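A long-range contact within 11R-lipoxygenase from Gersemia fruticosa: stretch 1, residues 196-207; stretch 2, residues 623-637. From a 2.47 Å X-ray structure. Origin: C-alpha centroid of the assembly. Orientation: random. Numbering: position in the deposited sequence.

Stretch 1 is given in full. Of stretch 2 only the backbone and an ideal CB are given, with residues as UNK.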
# COMPACT_ATOMS: atom_id res chain seq x y z
N THR A 196 14.34 5.00 4.71
CA THR A 196 14.89 5.07 6.05
C THR A 196 15.90 3.95 6.28
O THR A 196 16.50 3.85 7.35
CB THR A 196 13.79 4.98 7.12
OG1 THR A 196 13.05 3.77 6.95
CG2 THR A 196 12.85 6.17 7.01
N ASP A 197 16.09 3.11 5.27
CA ASP A 197 17.08 2.04 5.32
C ASP A 197 17.74 1.91 3.96
O ASP A 197 17.07 1.77 2.94
CB ASP A 197 16.42 0.72 5.73
CG ASP A 197 17.43 -0.36 6.06
OD1 ASP A 197 18.43 -0.49 5.32
OD2 ASP A 197 17.22 -1.08 7.06
N GLU A 198 19.07 1.96 3.94
CA GLU A 198 19.82 2.00 2.69
C GLU A 198 19.75 0.67 1.93
O GLU A 198 19.94 0.64 0.72
CB GLU A 198 21.28 2.37 2.97
CG GLU A 198 22.11 2.62 1.71
CD GLU A 198 21.61 3.80 0.91
OE1 GLU A 198 22.14 4.04 -0.20
OE2 GLU A 198 20.68 4.50 1.38
N ALA A 199 19.48 -0.41 2.65
CA ALA A 199 19.41 -1.73 2.04
C ALA A 199 18.21 -1.84 1.10
O ALA A 199 18.22 -2.64 0.16
CB ALA A 199 19.33 -2.81 3.11
N THR A 200 17.18 -1.04 1.36
CA THR A 200 15.94 -1.10 0.60
C THR A 200 16.16 -0.88 -0.90
O THR A 200 15.55 -1.55 -1.73
CB THR A 200 14.93 -0.05 1.09
OG1 THR A 200 14.73 -0.20 2.51
CG2 THR A 200 13.60 -0.19 0.37
N SER A 201 17.03 0.07 -1.23
CA SER A 201 17.25 0.45 -2.63
C SER A 201 17.69 -0.71 -3.51
O SER A 201 17.49 -0.68 -4.73
CB SER A 201 18.27 1.58 -2.71
OG SER A 201 19.46 1.25 -2.01
N SER A 202 18.29 -1.74 -2.91
CA SER A 202 18.80 -2.88 -3.67
C SER A 202 18.11 -4.17 -3.26
O SER A 202 18.78 -5.17 -2.99
CB SER A 202 20.31 -3.01 -3.46
OG SER A 202 20.62 -3.27 -2.10
N LEU A 203 16.79 -4.16 -3.22
CA LEU A 203 16.02 -5.30 -2.73
C LEU A 203 15.33 -6.07 -3.85
O LEU A 203 15.05 -7.26 -3.70
CB LEU A 203 14.98 -4.82 -1.71
CG LEU A 203 14.78 -5.69 -0.47
CD1 LEU A 203 16.05 -5.77 0.36
CD2 LEU A 203 13.63 -5.15 0.37
N PHE A 204 15.06 -5.40 -4.96
CA PHE A 204 14.33 -6.02 -6.06
C PHE A 204 15.25 -6.49 -7.18
O PHE A 204 14.78 -6.90 -8.25
CB PHE A 204 13.29 -5.05 -6.62
CG PHE A 204 12.33 -4.53 -5.58
CD1 PHE A 204 12.11 -5.24 -4.41
CD2 PHE A 204 11.66 -3.34 -5.78
CE1 PHE A 204 11.23 -4.77 -3.46
CE2 PHE A 204 10.78 -2.86 -4.83
CZ PHE A 204 10.56 -3.58 -3.66
N ARG A 205 16.56 -6.43 -6.95
CA ARG A 205 17.51 -7.02 -7.88
C ARG A 205 17.54 -8.52 -7.61
O ARG A 205 17.66 -8.95 -6.47
CB ARG A 205 18.90 -6.41 -7.69
CG ARG A 205 19.66 -6.94 -6.48
CD ARG A 205 20.95 -6.17 -6.26
NE ARG A 205 21.92 -6.96 -5.51
CZ ARG A 205 23.10 -6.50 -5.09
NH1 ARG A 205 23.46 -5.24 -5.34
NH2 ARG A 205 23.92 -7.29 -4.42
N VAL A 206 17.41 -9.32 -8.67
CA VAL A 206 17.33 -10.76 -8.51
C VAL A 206 18.50 -11.44 -9.21
O VAL A 206 18.32 -12.20 -10.16
CB VAL A 206 16.01 -11.32 -9.08
CG1 VAL A 206 15.80 -12.74 -8.60
CG2 VAL A 206 14.84 -10.43 -8.66
N GLY A 207 19.70 -11.16 -8.73
CA GLY A 207 20.91 -11.75 -9.28
C GLY A 207 21.31 -13.01 -8.55
O GLY A 207 20.57 -13.52 -7.70
N UNK A 623 12.36 -19.58 -8.60
CA UNK A 623 13.20 -18.99 -7.57
C UNK A 623 13.12 -17.47 -7.63
O UNK A 623 13.09 -16.79 -6.60
CB UNK A 623 14.65 -19.46 -7.72
N UNK A 624 13.07 -16.93 -8.85
CA UNK A 624 12.98 -15.49 -9.04
C UNK A 624 11.74 -14.94 -8.34
O UNK A 624 11.80 -13.88 -7.72
CB UNK A 624 12.95 -15.15 -10.53
N UNK A 625 10.63 -15.66 -8.44
CA UNK A 625 9.38 -15.21 -7.84
C UNK A 625 9.48 -15.22 -6.31
O UNK A 625 9.02 -14.29 -5.66
CB UNK A 625 8.22 -16.09 -8.30
N UNK A 626 10.08 -16.26 -5.76
CA UNK A 626 10.23 -16.38 -4.31
C UNK A 626 11.14 -15.29 -3.77
O UNK A 626 10.91 -14.76 -2.69
CB UNK A 626 10.78 -17.76 -3.94
N UNK A 627 12.19 -14.97 -4.52
CA UNK A 627 13.11 -13.91 -4.14
C UNK A 627 12.37 -12.57 -4.10
O UNK A 627 12.57 -11.76 -3.19
CB UNK A 627 14.29 -13.85 -5.11
N UNK A 628 11.52 -12.35 -5.09
CA UNK A 628 10.75 -11.11 -5.19
C UNK A 628 9.71 -11.02 -4.07
O UNK A 628 9.67 -10.03 -3.34
CB UNK A 628 10.06 -11.02 -6.55
N UNK A 629 8.89 -12.05 -3.94
CA UNK A 629 7.85 -12.08 -2.91
C UNK A 629 8.45 -11.94 -1.52
O UNK A 629 7.88 -11.30 -0.64
CB UNK A 629 7.04 -13.38 -3.00
N UNK A 630 9.62 -12.54 -1.32
CA UNK A 630 10.32 -12.43 -0.05
C UNK A 630 10.74 -10.99 0.22
O UNK A 630 10.75 -10.53 1.36
CB UNK A 630 11.54 -13.35 -0.04
N UNK A 631 11.07 -10.27 -0.85
CA UNK A 631 11.47 -8.87 -0.75
C UNK A 631 10.26 -7.96 -0.51
O UNK A 631 10.31 -7.08 0.34
CB UNK A 631 12.21 -8.44 -2.02
N UNK A 632 9.19 -8.19 -1.26
CA UNK A 632 7.99 -7.37 -1.15
C UNK A 632 7.37 -7.45 0.25
O UNK A 632 6.68 -6.52 0.67
CB UNK A 632 6.97 -7.80 -2.20
N UNK A 633 7.62 -8.54 0.96
CA UNK A 633 7.06 -8.73 2.29
C UNK A 633 8.06 -8.38 3.39
O UNK A 633 7.93 -8.83 4.53
CB UNK A 633 6.59 -10.18 2.46
N UNK A 634 9.06 -7.57 3.05
CA UNK A 634 10.07 -7.15 4.02
C UNK A 634 9.48 -6.20 5.05
O UNK A 634 8.93 -5.15 4.71
CB UNK A 634 11.25 -6.48 3.31
N UNK A 635 9.59 -6.57 6.32
CA UNK A 635 9.18 -5.71 7.43
C UNK A 635 10.38 -5.42 8.33
O UNK A 635 10.89 -6.32 9.00
CB UNK A 635 8.05 -6.36 8.23
N UNK A 636 10.81 -4.17 8.36
CA UNK A 636 11.94 -3.78 9.18
C UNK A 636 11.53 -3.66 10.65
O UNK A 636 10.37 -3.37 10.95
CB UNK A 636 12.53 -2.46 8.68
N UNK A 637 12.48 -3.88 11.57
CA UNK A 637 12.19 -3.84 13.01
C UNK A 637 11.66 -2.49 13.48
O UNK A 637 11.05 -2.40 14.55
CB UNK A 637 13.45 -4.19 13.80

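Positions 623 to 632 have helical phi/psi, and the helix runs alongside stretch 1 with position 624 near V206 and 631 near L203. At 623 the ideal CB finds nothing of stretch 1 within 5.5 Å, so this contact sets no preference; the residue is V623.

At 624 CA-to-CB points sideways, yet the ideal CB lies 4.2 Å from V206 CG1. A small or branched side chain offering a methyl would suit. T624 does so, its CG2 4.0 Å from V206 CG1. Positions 625 and 626 face no atom of stretch 1 and stay undetermined; they are M625 and V626.

Position 627 points toward stretch 1, with its ideal CB 4.0 Å from V206 CG1. The carbonyls of L203 and R205 lie beyond, so a small residue fits, apolar or polar. S627 (chi1 t) places OG 3.9 Å from V206 CG1, and OG donates to a water (3.1 Å from OG to the water O) that in turn donates to L203 O (3.1 Å from the water O) and R205 O (2.6 Å), bridging the helix to two backbone acceptors.

At 628 the ideal CB is 5.3 Å from V206 CG2, a gap that an aliphatic branch could close. V628 closes it with CG2 3.9 Å from V206 CG2. Positions 629 and 630 are out of reach; they hold V629 and N630.

Position 631 is the tightest on the helix: its ideal CB is 3.5 Å from L203 O and 4.0 Å from F204 CD1. Alanine or another small residue is favoured. A631 sets its CB at the edge of the F204 ring and 4.1 Å from L203 CG.

At 632 CA-to-CB is sideways and the ideal CB is 5.4 Å from F204 CE1, so a longer apolar chain could reach the ring. L632 (chi1 m, chi2 t) brings CD2 to 3.9 Å from F204 CZ. Position 633, the first to leave helical phi/psi, is out of reach; T633 OG1 donates back to V629 O (3.1 Å).

Position 634 points toward L203, its ideal CB 4.0 Å from L203 CD2; a compact side chain would suit. T634 OG1 packs 3.5 Å from L203 CD2 while donating to A631 O (2.7 Å). Position 635 is out of reach and is I635.

At 636 CA-to-CB points toward stretch 1, but the ideal CB is 5.2 Å from D197 OD2, with T200 OG1 farther on: a long side chain ending in a polar group would fit. Y636 presents a ring face to D197 CB, and its OH hydrogen-bonds T200 OG1 (2.9 Å). Position 637, out of reach, is P637.

Stretch 2 (623-637) VTMVSVVNALTTIYP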
# COMPACT_ATOMS: atom_id res chain seq x y z
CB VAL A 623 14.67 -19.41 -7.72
CG1 VAL A 623 15.54 -18.69 -6.70
CG2 VAL A 623 14.82 -20.92 -7.55
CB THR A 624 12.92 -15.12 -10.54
OG1 THR A 624 14.18 -15.39 -11.15
CG2 THR A 624 12.58 -13.64 -10.71
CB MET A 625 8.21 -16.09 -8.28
CG MET A 625 6.87 -15.62 -7.75
SD MET A 625 6.54 -13.89 -8.16
CE MET A 625 4.92 -13.66 -7.43
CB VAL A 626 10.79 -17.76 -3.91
CG1 VAL A 626 11.18 -17.77 -2.44
CG2 VAL A 626 9.77 -18.85 -4.20
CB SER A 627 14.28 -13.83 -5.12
OG SER A 627 15.24 -12.87 -4.71
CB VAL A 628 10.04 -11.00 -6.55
CG1 VAL A 628 8.95 -9.94 -6.51
CG2 VAL A 628 11.05 -10.69 -7.64
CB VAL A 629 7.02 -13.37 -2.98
CG1 VAL A 629 6.17 -13.53 -1.72
CG2 VAL A 629 6.14 -13.38 -4.21
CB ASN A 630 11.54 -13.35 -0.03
CG ASN A 630 12.28 -13.31 1.29
OD1 ASN A 630 11.81 -13.84 2.30
ND2 ASN A 630 13.45 -12.68 1.30
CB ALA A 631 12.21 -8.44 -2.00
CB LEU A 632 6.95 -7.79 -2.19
CG LEU A 632 7.31 -7.54 -3.66
CD1 LEU A 632 6.22 -8.08 -4.57
CD2 LEU A 632 7.53 -6.06 -3.93
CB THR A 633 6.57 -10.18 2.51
OG1 THR A 633 7.69 -11.08 2.46
CG2 THR A 633 5.54 -10.57 1.46
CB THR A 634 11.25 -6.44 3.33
OG1 THR A 634 11.91 -7.35 2.44
CG2 THR A 634 12.25 -5.94 4.36
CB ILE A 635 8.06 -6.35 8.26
CG1 ILE A 635 6.76 -6.38 7.47
CG2 ILE A 635 7.86 -5.57 9.56
CD1 ILE A 635 5.61 -7.05 8.19
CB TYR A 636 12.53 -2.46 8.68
CG TYR A 636 13.15 -2.57 7.31
CD1 TYR A 636 14.36 -3.22 7.12
CD2 TYR A 636 12.51 -2.03 6.19
CE1 TYR A 636 14.93 -3.33 5.87
CE2 TYR A 636 13.07 -2.13 4.93
CZ TYR A 636 14.28 -2.78 4.78
OH TYR A 636 14.85 -2.90 3.53
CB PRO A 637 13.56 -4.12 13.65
CG PRO A 637 14.35 -4.80 12.59
CD PRO A 637 13.89 -4.21 11.30
O HOH W 1 15.60 -9.85 -5.26
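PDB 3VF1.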